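Local coordinates for protein LRIM1 (Anopheles gambiae, PDB 3O53) that pairs with APL1C in a heterodimeric complex that regulates complement-like immunity in the mosquito, this chain being its leucine-rich repeat domain, at residues V272-C283 against H290-D298. Sequence-based numbering, arbitrary orientation.
Sequences VKKLTGQNEEEC and HYGAYCCED
Cys-283 and Cys-295 are joined by a disulfide, SG to SG 2.0 Å, which ties the loop after helix 262-276 to the small antiparallel hairpin 289-296. Beside it, the His-290 ring is held from several sides. His-290 NE2 donates to the backbone O of Glu-281 at 2.9 Å, with the acceptor almost in the ring plane, while Cys-283 SG approaches the ring obliquely. The carboxylate of Glu-280 lies over one face, its plane only 5° from that of the ring and OE1 3.3 Å above the ring plane; a flat imidazole suits both demands, giving a donor at its edge and a surface for stacking. A water bridges the same OE1 to Gly-292 O, at the hairpin's type II' turn, where glycine accommodates the positive phi.

Counting the bond from His-290, Glu-281 grips the hairpin three times. Glu-281 N donates to Ala-293 O at 3.1 Å, nearly straight at 172°. Meanwhile CG sits between backbone N and carbonyl carbon (chi1 62°), and the extended chain carries Glu-281 OE2 to Cys-295 N, 2.8 Å away and on the anti side of the carboxylate. OE1 accepts from Gly-246 N, so this carboxylate joins the hairpin strand to the loop at Gly-246. Farther in, Val-272 CG2 packs against the small Ala-293 CB at 4.0 Å and obliquely against Tyr-294 CE1, the tyrosine hydroxyl bonding to Leu-244 N. With Cys-296 also bound to Cys-251, the contact is consistent with a disulfide-stabilised C-terminal cap of the repeat domain; Glu-280 above the imidazole would probably favour its protonated form.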
ATOM      1  N   VAL A 272      19.118  13.173   2.741  1.00 29.66           N
ATOM      2  CA  VAL A 272      19.463  13.721   1.428  1.00 32.99           C
ATOM      3  C   VAL A 272      20.891  13.311   1.041  1.00 37.99           C
ATOM      4  O   VAL A 272      21.136  12.888  -0.086  1.00 40.94           O
ATOM      5  CB  VAL A 272      19.328  15.255   1.385  1.00 34.57           C
ATOM      6  CG1 VAL A 272      19.780  15.785   0.038  1.00 40.03           C
ATOM      7  CG2 VAL A 272      17.881  15.679   1.672  1.00 35.96           C
ATOM      8  N   LYS A 273      21.827  13.406   1.979  1.00 32.64           N
ATOM      9  CA  LYS A 273      23.208  13.015   1.692  1.00 36.83           C
ATOM     10  C   LYS A 273      23.275  11.568   1.212  1.00 37.68           C
ATOM     11  O   LYS A 273      23.885  11.264   0.190  1.00 41.41           O
ATOM     12  CB  LYS A 273      24.102  13.174   2.924  1.00 39.20           C
ATOM     13  CG  LYS A 273      25.581  13.058   2.583  1.00 50.04           C
ATOM     14  CD  LYS A 273      26.455  13.031   3.824  1.00 73.68           C
ATOM     15  CE  LYS A 273      27.924  12.858   3.450  1.00 91.65           C
ATOM     16  NZ  LYS A 273      28.796  12.627   4.634  1.00 97.32           N
ATOM     17  N   LYS A 274      22.645  10.675   1.962  1.00 40.35           N
ATOM     18  CA  LYS A 274      22.651   9.254   1.644  1.00 45.58           C
ATOM     19  C   LYS A 274      22.106   8.974   0.234  1.00 49.16           C
ATOM     20  O   LYS A 274      22.608   8.088  -0.468  1.00 39.37           O
ATOM     21  CB  LYS A 274      21.832   8.494   2.695  1.00 42.04           C
ATOM     22  CG  LYS A 274      21.371   7.118   2.271  1.00 44.86           C
ATOM     23  CD  LYS A 274      20.547   6.444   3.367  1.00 51.80           C
ATOM     24  CE  LYS A 274      19.077   6.891   3.357  1.00 44.46           C
ATOM     25  NZ  LYS A 274      18.269   6.109   4.344  1.00 35.64           N
ATOM     26  N   LEU A 275      21.093   9.732  -0.186  1.00 41.46           N
ATOM     27  CA  LEU A 275      20.398   9.435  -1.438  1.00 41.92           C
ATOM     28  C   LEU A 275      20.987  10.134  -2.669  1.00 46.30           C
ATOM     29  O   LEU A 275      20.801   9.668  -3.786  1.00 50.58           O
ATOM     30  CB  LEU A 275      18.903   9.778  -1.312  1.00 38.16           C
ATOM     31  CG  LEU A 275      18.132   8.942  -0.284  1.00 35.29           C
ATOM     32  CD1 LEU A 275      16.693   9.431  -0.131  1.00 36.29           C
ATOM     33  CD2 LEU A 275      18.161   7.455  -0.651  1.00 32.71           C
ATOM     34  N   THR A 276      21.692  11.244  -2.481  1.00 37.23           N
ATOM     35  CA  THR A 276      22.190  12.011  -3.628  1.00 47.29           C
ATOM     36  C   THR A 276      23.677  12.353  -3.556  1.00 53.30           C
ATOM     37  O   THR A 276      24.262  12.798  -4.540  1.00 49.94           O
ATOM     38  CB  THR A 276      21.457  13.341  -3.775  1.00 37.11           C
ATOM     39  OG1 THR A 276      21.797  14.193  -2.669  1.00 34.31           O
ATOM     40  CG2 THR A 276      19.945  13.120  -3.842  1.00 39.44           C
ATOM     41  N   GLY A 277      24.270  12.163  -2.385  1.00 42.36           N
ATOM     42  CA  GLY A 277      25.658  12.519  -2.161  1.00 47.78           C
ATOM     43  C   GLY A 277      25.823  14.003  -1.900  1.00 49.51           C
ATOM     44  O   GLY A 277      26.935  14.516  -1.906  1.00 49.65           O
ATOM     45  N   GLN A 278      24.710  14.695  -1.671  1.00 49.18           N
ATOM     46  CA  GLN A 278      24.745  16.130  -1.401  1.00 51.54           C
ATOM     47  C   GLN A 278      24.053  16.449  -0.079  1.00 43.99           C
ATOM     48  O   GLN A 278      23.138  15.742   0.327  1.00 48.65           O
ATOM     49  CB  GLN A 278      24.090  16.901  -2.543  1.00 55.92           C
ATOM     50  CG  GLN A 278      24.815  16.748  -3.867  1.00 69.73           C
ATOM     51  CD  GLN A 278      24.579  17.917  -4.795  1.00 84.55           C
ATOM     52  OE1 GLN A 278      23.789  18.813  -4.495  1.00 90.93           O
ATOM     53  NE2 GLN A 278      25.270  17.922  -5.927  1.00 91.98           N
ATOM     54  N   ASN A 279      24.493  17.508   0.595  1.00 41.34           N
ATOM     55  CA  ASN A 279      23.906  17.872   1.879  1.00 45.36           C
ATOM     56  C   ASN A 279      22.642  18.734   1.765  1.00 43.29           C
ATOM     57  O   ASN A 279      22.004  19.022   2.772  1.00 39.82           O
ATOM     58  CB  ASN A 279      24.935  18.580   2.755  1.00 44.07           C
ATOM     59  CG  ASN A 279      26.067  17.662   3.187  1.00 54.31           C
ATOM     60  OD1 ASN A 279      27.218  17.863   2.809  1.00 57.02           O
ATOM     61  ND2 ASN A 279      25.741  16.645   3.972  1.00 54.45           N
ATOM     62  N   GLU A 280      22.300  19.161   0.553  1.00 34.53           N
ATOM     63  CA  GLU A 280      21.053  19.882   0.320  1.00 38.60           C
ATOM     64  C   GLU A 280      20.516  19.486  -1.048  1.00 44.49           C
ATOM     65  O   GLU A 280      21.279  19.081  -1.921  1.00 37.47           O
ATOM     66  CB  GLU A 280      21.256  21.402   0.410  1.00 35.18           C
ATOM     67  CG  GLU A 280      21.991  22.035  -0.776  1.00 42.55           C
ATOM     68  CD  GLU A 280      22.313  23.517  -0.560  1.00 49.35           C
ATOM     69  OE1 GLU A 280      22.054  24.047   0.552  1.00 35.86           O
ATOM     70  OE2 GLU A 280      22.821  24.152  -1.513  1.00 42.45           O
ATOM     71  N   GLU A 281      19.205  19.577  -1.227  1.00 37.23           N
ATOM     72  CA  GLU A 281      18.605  19.228  -2.505  1.00 35.38           C
ATOM     73  C   GLU A 281      18.855  20.353  -3.486  1.00 31.84           C
ATOM     74  O   GLU A 281      18.988  21.507  -3.096  1.00 31.63           O
ATOM     75  CB  GLU A 281      17.092  18.983  -2.355  1.00 35.75           C
ATOM     76  CG  GLU A 281      16.301  20.193  -1.888  1.00 32.14           C
ATOM     77  CD  GLU A 281      14.784  19.996  -1.999  1.00 32.42           C
ATOM     78  OE1 GLU A 281      14.326  19.151  -2.795  1.00 34.44           O
ATOM     79  OE2 GLU A 281      14.052  20.698  -1.286  1.00 25.74           O
ATOM     80  N   GLU A 282      18.916  20.017  -4.765  1.00 32.58           N
ATOM     81  CA  GLU A 282      19.047  21.024  -5.805  1.00 39.61           C
ATOM     82  C   GLU A 282      17.687  21.669  -6.059  1.00 44.10           C
ATOM     83  O   GLU A 282      16.694  20.974  -6.246  1.00 53.68           O
ATOM     84  CB  GLU A 282      19.565  20.383  -7.092  1.00 45.40           C
ATOM     85  CG  GLU A 282      19.844  21.373  -8.202  1.00 68.96           C
ATOM     86  CD  GLU A 282      21.170  22.087  -8.022  1.00 80.99           C
ATOM     87  OE1 GLU A 282      21.741  22.014  -6.912  1.00 65.75           O
ATOM     88  OE2 GLU A 282      21.641  22.718  -8.993  1.00 95.36           O
ATOM     89  N   CYS A 283      17.640  22.997  -6.049  1.00 43.43           N
ATOM     90  CA  CYS A 283      16.401  23.717  -6.316  1.00 49.05           C
ATOM     91  C   CYS A 283      16.235  23.924  -7.811  1.00 68.89           C
ATOM     92  O   CYS A 283      17.216  23.972  -8.551  1.00 69.11           O
ATOM     93  CB  CYS A 283      16.402  25.077  -5.628  1.00 36.07           C
ATOM     94  SG  CYS A 283      16.790  25.005  -3.895  1.00 42.35           S
ATOM     95  N   HIS A 290      17.545  27.825   0.987  1.00 42.82           N
ATOM     96  CA  HIS A 290      17.272  26.590   1.695  1.00 40.81           C
ATOM     97  C   HIS A 290      16.975  26.926   3.134  1.00 41.42           C
ATOM     98  O   HIS A 290      17.395  27.965   3.634  1.00 37.44           O
ATOM     99  CB  HIS A 290      18.483  25.650   1.653  1.00 29.74           C
ATOM    100  CG  HIS A 290      18.803  25.133   0.286  1.00 32.32           C
ATOM    101  ND1 HIS A 290      19.449  25.893  -0.663  1.00 32.32           N
ATOM    102  CD2 HIS A 290      18.574  23.928  -0.289  1.00 36.45           C
ATOM    103  CE1 HIS A 290      19.589  25.186  -1.771  1.00 31.10           C
ATOM    104  NE2 HIS A 290      19.073  23.988  -1.567  1.00 29.57           N
ATOM    105  N   TYR A 291      16.234  26.049   3.797  1.00 36.28           N
ATOM    106  CA  TYR A 291      16.261  26.015   5.242  1.00 37.41           C
ATOM    107  C   TYR A 291      16.615  24.594   5.611  1.00 44.03           C
ATOM    108  O   TYR A 291      15.820  23.669   5.426  1.00 35.18           O
ATOM    109  CB  TYR A 291      14.943  26.465   5.879  1.00 34.70           C
ATOM    110  CG  TYR A 291      15.120  26.724   7.361  1.00 39.88           C
ATOM    111  CD1 TYR A 291      15.171  28.020   7.868  1.00 44.91           C
ATOM    112  CD2 TYR A 291      15.297  25.668   8.241  1.00 39.41           C
ATOM    113  CE1 TYR A 291      15.362  28.246   9.222  1.00 48.84           C
ATOM    114  CE2 TYR A 291      15.484  25.880   9.585  1.00 48.39           C
ATOM    115  CZ  TYR A 291      15.516  27.165  10.074  1.00 50.09           C
ATOM    116  OH  TYR A 291      15.703  27.352  11.422  1.00 50.97           O
ATOM    117  N   GLY A 292      17.839  24.420   6.096  1.00 37.26           N
ATOM    118  CA  GLY A 292      18.401  23.099   6.227  1.00 33.46           C
ATOM    119  C   GLY A 292      18.519  22.519   4.837  1.00 32.31           C
ATOM    120  O   GLY A 292      18.832  23.220   3.875  1.00 33.82           O
ATOM    121  N   ALA A 293      18.220  21.239   4.714  1.00 30.62           N
ATOM    122  CA  ALA A 293      18.451  20.542   3.465  1.00 35.29           C
ATOM    123  C   ALA A 293      17.438  20.894   2.371  1.00 27.37           C
ATOM    124  O   ALA A 293      17.673  20.603   1.204  1.00 27.57           O
ATOM    125  CB  ALA A 293      18.466  19.043   3.711  1.00 35.04           C
ATOM    126  N   TYR A 294      16.322  21.520   2.718  1.00 26.52           N
ATOM    127  CA  TYR A 294      15.268  21.702   1.720  1.00 31.72           C
ATOM    128  C   TYR A 294      15.182  23.111   1.126  1.00 33.40           C
ATOM    129  O   TYR A 294      15.388  24.097   1.813  1.00 30.36           O
ATOM    130  CB  TYR A 294      13.929  21.300   2.314  1.00 31.30           C
ATOM    131  CG  TYR A 294      13.904  19.867   2.788  1.00 29.31           C
ATOM    132  CD1 TYR A 294      14.241  18.815   1.937  1.00 29.79           C
ATOM    133  CD2 TYR A 294      13.528  19.565   4.086  1.00 31.08           C
ATOM    134  CE1 TYR A 294      14.212  17.495   2.386  1.00 23.28           C
ATOM    135  CE2 TYR A 294      13.487  18.268   4.533  1.00 27.05           C
ATOM    136  CZ  TYR A 294      13.827  17.242   3.691  1.00 26.63           C
ATOM    137  OH  TYR A 294      13.762  15.959   4.185  1.00 33.86           O
ATOM    138  N   CYS A 295      14.887  23.180  -0.166  1.00 26.67           N
ATOM    139  CA  CYS A 295      14.647  24.443  -0.835  1.00 30.76           C
ATOM    140  C   CYS A 295      13.443  25.092  -0.192  1.00 32.16           C
ATOM    141  O   CYS A 295      12.570  24.409   0.330  1.00 29.21           O
ATOM    142  CB  CYS A 295      14.365  24.222  -2.324  1.00 29.85           C
ATOM    143  SG  CYS A 295      15.731  23.400  -3.203  1.00 42.00           S
ATOM    144  N   CYS A 296      13.387  26.412  -0.232  1.00 29.22           N
ATOM    145  CA  CYS A 296      12.209  27.098   0.263  1.00 38.19           C
ATOM    146  C   CYS A 296      12.126  28.508  -0.305  1.00 43.59           C
ATOM    147  O   CYS A 296      13.126  29.060  -0.752  1.00 37.20           O
ATOM    148  CB  CYS A 296      12.212  27.128   1.790  1.00 39.29           C
ATOM    149  SG  CYS A 296      13.589  28.029   2.518  1.00 39.43           S
ATOM    150  N   GLU A 297      10.919  29.068  -0.294  1.00 39.23           N
ATOM    151  CA  GLU A 297      10.672  30.410  -0.798  1.00 43.50           C
ATOM    152  C   GLU A 297       9.952  31.174   0.295  1.00 48.67           C
ATOM    153  O   GLU A 297       9.203  30.588   1.074  1.00 46.56           O
ATOM    154  CB  GLU A 297       9.809  30.348  -2.062  1.00 52.99           C
ATOM    155  CG  GLU A 297       9.427  31.703  -2.641  1.00 76.00           C
ATOM    156  CD  GLU A 297      10.495  32.275  -3.558  1.00 92.14           C
ATOM    157  OE1 GLU A 297      10.586  31.825  -4.720  1.00 97.57           O
ATOM    158  OE2 GLU A 297      11.233  33.186  -3.124  1.00 93.16           O
ATOM    159  N   ASP A 298      10.184  32.478   0.374  1.00 53.32           N
ATOM    160  CA  ASP A 298       9.481  33.298   1.348  1.00 63.72           C
ATOM    161  C   ASP A 298       8.051  33.567   0.880  1.00 64.15           C
ATOM    162  O   ASP A 298       7.807  34.400   0.011  1.00 59.81           O
ATOM    163  CB  ASP A 298      10.235  34.599   1.601  1.00 71.51           C
ATOM    164  CG  ASP A 298      11.575  34.365   2.270  1.00 86.32           C
ATOM    165  OD1 ASP A 298      11.583  33.967   3.453  1.00 93.54           O
ATOM    166  OD2 ASP A 298      12.619  34.570   1.615  1.00 89.08           O
TER
HETATM  167  O   HOH W   1      21.339  23.784   3.101  1.00 37.21           O